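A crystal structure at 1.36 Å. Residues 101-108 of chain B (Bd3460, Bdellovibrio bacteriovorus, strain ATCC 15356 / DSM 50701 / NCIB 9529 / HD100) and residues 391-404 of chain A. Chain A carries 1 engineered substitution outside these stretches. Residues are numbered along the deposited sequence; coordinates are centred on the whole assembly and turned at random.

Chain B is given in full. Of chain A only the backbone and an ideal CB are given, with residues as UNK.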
# COMPACT_ATOMS: atom_id res chain seq x y z
N ALA B 101 -3.90 -6.93 -18.84
CA ALA B 101 -2.67 -7.55 -18.34
C ALA B 101 -1.96 -6.70 -17.33
O ALA B 101 -1.52 -7.24 -16.31
CB ALA B 101 -1.74 -7.91 -19.48
N PHE B 102 -1.87 -5.41 -17.54
CA PHE B 102 -1.29 -4.51 -16.52
C PHE B 102 -2.02 -4.61 -15.20
O PHE B 102 -1.39 -4.66 -14.15
CB PHE B 102 -1.26 -3.06 -17.00
CG PHE B 102 -0.08 -2.73 -17.84
CD1 PHE B 102 1.12 -2.47 -17.22
CD2 PHE B 102 -0.14 -2.68 -19.24
CE1 PHE B 102 2.25 -2.18 -17.96
CE2 PHE B 102 1.00 -2.34 -19.97
CZ PHE B 102 2.19 -2.10 -19.32
N ALA B 103 -3.35 -4.65 -15.25
CA ALA B 103 -4.14 -4.70 -14.02
C ALA B 103 -3.87 -6.00 -13.27
O ALA B 103 -3.57 -5.99 -12.08
CB ALA B 103 -5.62 -4.56 -14.33
N VAL B 104 -4.02 -7.13 -13.95
CA VAL B 104 -3.83 -8.43 -13.29
C VAL B 104 -2.43 -8.54 -12.73
O VAL B 104 -2.24 -8.91 -11.55
CB VAL B 104 -4.17 -9.57 -14.27
CG1 VAL B 104 -3.67 -10.90 -13.75
CG2 VAL B 104 -5.69 -9.58 -14.47
N THR B 105 -1.42 -8.20 -13.53
CA THR B 105 -0.04 -8.41 -13.10
C THR B 105 0.39 -7.46 -11.99
O THR B 105 1.33 -7.77 -11.27
CB THR B 105 0.96 -8.30 -14.25
OG1 THR B 105 0.85 -7.01 -14.84
CG2 THR B 105 0.73 -9.38 -15.31
N ASN B 106 -0.29 -6.33 -11.83
CA ASN B 106 -0.04 -5.42 -10.72
C ASN B 106 -1.04 -5.55 -9.58
O ASN B 106 -1.10 -4.68 -8.72
CB ASN B 106 0.06 -3.98 -11.24
CG ASN B 106 1.38 -3.72 -11.96
OD1 ASN B 106 2.40 -3.36 -11.33
ND2 ASN B 106 1.38 -3.88 -13.29
N ASP B 107 -1.78 -6.66 -9.55
CA ASP B 107 -2.73 -6.99 -8.49
C ASP B 107 -3.84 -5.95 -8.34
O ASP B 107 -4.45 -5.85 -7.28
CB ASP B 107 -2.03 -7.24 -7.15
CG ASP B 107 -1.17 -8.48 -7.13
OD1 ASP B 107 -0.81 -9.05 -8.16
OD2 ASP B 107 -0.81 -8.95 -6.05
N ALA B 108 -4.19 -5.27 -9.44
CA ALA B 108 -5.32 -4.36 -9.47
C ALA B 108 -6.54 -5.13 -9.95
O ALA B 108 -7.04 -4.95 -11.05
CB ALA B 108 -5.04 -3.17 -10.36
N UNK A 391 10.75 -0.48 -19.73
CA UNK A 391 9.67 -1.41 -19.93
C UNK A 391 8.79 -1.48 -18.72
O UNK A 391 9.13 -2.06 -17.69
CB UNK A 391 10.21 -2.80 -20.27
N UNK A 392 7.62 -0.88 -18.85
CA UNK A 392 6.69 -0.76 -17.71
C UNK A 392 6.21 -2.12 -17.26
O UNK A 392 5.77 -2.22 -16.13
CB UNK A 392 5.49 0.12 -18.08
N UNK A 393 6.29 -3.15 -18.11
CA UNK A 393 5.88 -4.49 -17.72
C UNK A 393 6.78 -5.14 -16.67
O UNK A 393 6.43 -6.17 -16.07
CB UNK A 393 5.83 -5.38 -18.96
N UNK A 394 7.95 -4.56 -16.42
CA UNK A 394 8.91 -5.15 -15.46
C UNK A 394 8.34 -5.29 -14.06
O UNK A 394 8.70 -6.25 -13.41
CB UNK A 394 10.18 -4.30 -15.40
N UNK A 395 7.51 -4.36 -13.58
CA UNK A 395 6.99 -4.50 -12.22
C UNK A 395 6.17 -5.78 -12.08
O UNK A 395 6.37 -6.52 -11.11
CB UNK A 395 6.14 -3.29 -11.85
N UNK A 396 5.28 -6.05 -13.02
CA UNK A 396 4.49 -7.25 -12.92
C UNK A 396 5.30 -8.52 -13.05
O UNK A 396 5.07 -9.50 -12.37
CB UNK A 396 3.39 -7.23 -13.99
N UNK A 397 6.33 -8.51 -13.90
CA UNK A 397 7.21 -9.65 -14.04
C UNK A 397 7.95 -9.89 -12.72
O UNK A 397 7.99 -11.00 -12.17
CB UNK A 397 8.20 -9.43 -15.19
N UNK A 398 8.55 -8.83 -12.18
CA UNK A 398 9.29 -8.96 -10.90
C UNK A 398 8.38 -9.39 -9.77
O UNK A 398 8.80 -10.17 -8.92
CB UNK A 398 9.97 -7.64 -10.53
N UNK A 399 7.16 -8.87 -9.76
CA UNK A 399 6.26 -9.19 -8.66
C UNK A 399 6.04 -10.70 -8.56
O UNK A 399 6.10 -11.26 -7.45
CB UNK A 399 4.92 -8.47 -8.84
N UNK A 400 5.73 -11.35 -9.66
CA UNK A 400 5.48 -12.78 -9.59
C UNK A 400 6.76 -13.56 -9.30
O UNK A 400 6.72 -14.57 -8.58
CB UNK A 400 4.85 -13.27 -10.90
N UNK A 401 7.90 -13.10 -9.79
CA UNK A 401 9.16 -13.74 -9.42
C UNK A 401 9.41 -13.66 -7.91
O UNK A 401 9.84 -14.65 -7.32
CB UNK A 401 10.32 -13.09 -10.18
N UNK A 402 9.13 -12.51 -7.30
CA UNK A 402 9.25 -12.38 -5.86
C UNK A 402 8.31 -13.34 -5.15
O UNK A 402 8.71 -14.05 -4.24
CB UNK A 402 8.97 -10.94 -5.43
N UNK A 403 7.04 -13.38 -5.56
CA UNK A 403 6.08 -14.26 -4.93
C UNK A 403 6.53 -15.71 -4.99
O UNK A 403 6.42 -16.44 -4.00
CB UNK A 403 4.71 -14.11 -5.59
N UNK A 404 7.06 -16.11 -6.13
CA UNK A 404 7.55 -17.48 -6.28
C UNK A 404 8.74 -17.76 -5.39
O UNK A 404 8.83 -18.85 -4.84
CB UNK A 404 7.93 -17.75 -7.74

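Position 391 opens a type I beta turn that closes at 394, and its ideal CB has nothing of chain B within 5.5 Å. The contact sets no demand; a small polar residue able to brace the turn against 394 would suit. It is S391(A).

At 392 CA-to-CB points toward chain B, with the ideal CB 4.0 Å from CE1 of F102(B). Carbon against an aromatic ring favours a side chain with an aliphatic base. R392(A) packs its CB there, while its end leads away. Its carbonyl O lies at the ring edge, 4.0 Å from CE1 of F102(B).

Position 393 points sideways, its ideal CB 4.9 Å from CE1 of F102(B), so something small or modest would fit beside the ring. S393(A) places OG 4.0 Å from CZ of F102(B); OG is bonded elsewhere in the structure.

Position 394 is out of reach, and its choice is local: an acceptor here could take a hydroxyl from the start of the turn. D394(A) does so, OG of S391(A) donating to OD1 of D394(A) at 2.7 Å.

At 395 the ideal CB points sideways, 3.8 Å from OD1 of N106(B). That direction leaves room for a larger side chain, aromatic or aliphatic, to run past OD1. W395(A) takes chi1 m, and N106(B) OD1 lies near the plane of its ring, at the edge.

Position 396 is the most restrictive. The CA atoms of 396 and T105(B) are 4.7 Å apart, and an ideal CB would stand 2.7 Å from CB of T105(B), a clash. Phi/psi of -66/-36 are ordinary helical values, so space rather than backbone strain calls for glycine. G396(A) brings its CA within 3.6 Å of O of T105(B). Water serves the backbone here: one molecule accepts from N of G396(A) (2.9 Å) and ND2 of N106(B) (3.1 Å) and donates to O of R392(A) (2.8 Å); another donates to O of G396(A) and O of T105(B), each at 2.7 Å.

Position 397 points away from chain B and 398 is out of its reach, so the contact leaves both open to most helix-compatible residues; they are V397(A) and A398(A).

Position 399 points toward chain B, its ideal CB 4.4 Å from O of T105(B). A small polar residue could use the acceptors nearby through solvent. S399(A), chi1 t, holds a water 2.6 Å from OG; that water donates to O of T105(B) at 2.9 Å and weakly to OD1 of D107(B) at 2.8 Å.

Nothing of chain B lies within 5.5 Å of the ideal CB at 400, 401 or 402, so the contact does not choose among side chains; they are Q400(A), Q401(A) and I402(A). NE2 of Q400(A) reaches one turn on to 404.

At 403 CA-to-CB points toward chain B, but no atom there lies within 5.5 Å of the ideal CB. The carboxylate of D107(B) lies farther out, inviting lysine or arginine. K403(A), chi1 m and then t throughout, extends NZ to 2.8 Å from OD2 of D107(B), a salt bridge, with a weak bond to OD1 of D107(B) at 3.1 Å.

Position 404 is out of reach and unrestricted by the contact; a polar residue could bond back to 400. N404(A) does, its OD1 accepting from NE2 of Q400(A) at 3.0 Å.

Chain A 391-404: SRSDWGVASQQIKN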
# COMPACT_ATOMS: atom_id res chain seq x y z
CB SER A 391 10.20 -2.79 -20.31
OG SER A 391 10.87 -3.34 -19.25
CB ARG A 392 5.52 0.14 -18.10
CG ARG A 392 5.94 1.55 -18.47
CD ARG A 392 6.27 2.42 -17.29
NE ARG A 392 6.26 3.85 -17.66
CZ ARG A 392 7.23 4.51 -18.31
NH1 ARG A 392 8.35 3.93 -18.71
NH2 ARG A 392 7.08 5.79 -18.54
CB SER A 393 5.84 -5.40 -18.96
OG SER A 393 4.93 -4.94 -19.95
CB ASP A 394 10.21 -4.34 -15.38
CG ASP A 394 11.18 -4.60 -16.50
OD1 ASP A 394 10.85 -5.32 -17.47
OD2 ASP A 394 12.32 -4.07 -16.37
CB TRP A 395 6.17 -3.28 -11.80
CG TRP A 395 6.97 -2.09 -11.42
CD1 TRP A 395 8.35 -1.96 -11.35
CD2 TRP A 395 6.45 -0.83 -11.02
NE1 TRP A 395 8.68 -0.72 -10.94
CE2 TRP A 395 7.55 0.01 -10.74
CE3 TRP A 395 5.16 -0.32 -10.84
CZ2 TRP A 395 7.39 1.31 -10.32
CZ3 TRP A 395 5.02 0.97 -10.40
CH2 TRP A 395 6.13 1.77 -10.17
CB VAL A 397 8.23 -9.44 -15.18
CG1 VAL A 397 9.29 -10.52 -15.19
CG2 VAL A 397 7.50 -9.42 -16.53
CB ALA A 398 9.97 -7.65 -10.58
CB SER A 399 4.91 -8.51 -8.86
OG SER A 399 4.09 -8.78 -7.73
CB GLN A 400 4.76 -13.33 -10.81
CG GLN A 400 4.22 -14.77 -10.62
CD GLN A 400 3.18 -14.86 -9.53
OE1 GLN A 400 2.17 -14.18 -9.57
NE2 GLN A 400 3.39 -15.77 -8.58
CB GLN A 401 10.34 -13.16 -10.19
CG GLN A 401 10.38 -13.57 -11.65
CD GLN A 401 11.61 -13.06 -12.36
OE1 GLN A 401 12.62 -12.74 -11.75
NE2 GLN A 401 11.55 -13.06 -13.69
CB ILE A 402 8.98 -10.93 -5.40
CG1 ILE A 402 10.07 -9.97 -5.92
CG2 ILE A 402 8.87 -10.88 -3.88
CD1 ILE A 402 9.74 -8.52 -5.73
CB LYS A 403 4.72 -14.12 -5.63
CG LYS A 403 4.06 -12.79 -5.40
CD LYS A 403 2.73 -12.68 -6.13
CE LYS A 403 2.05 -11.34 -5.90
NZ LYS A 403 0.78 -11.23 -6.63
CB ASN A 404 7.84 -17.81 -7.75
CG ASN A 404 6.55 -17.84 -8.61
OD1 ASN A 404 5.44 -17.84 -8.11
ND2 ASN A 404 6.72 -17.92 -9.89
O HOH W 1 4.12 -3.97 -14.67
O HOH W 2 2.54 -10.21 -11.57
O HOH W 3 1.72 -7.83 -8.43
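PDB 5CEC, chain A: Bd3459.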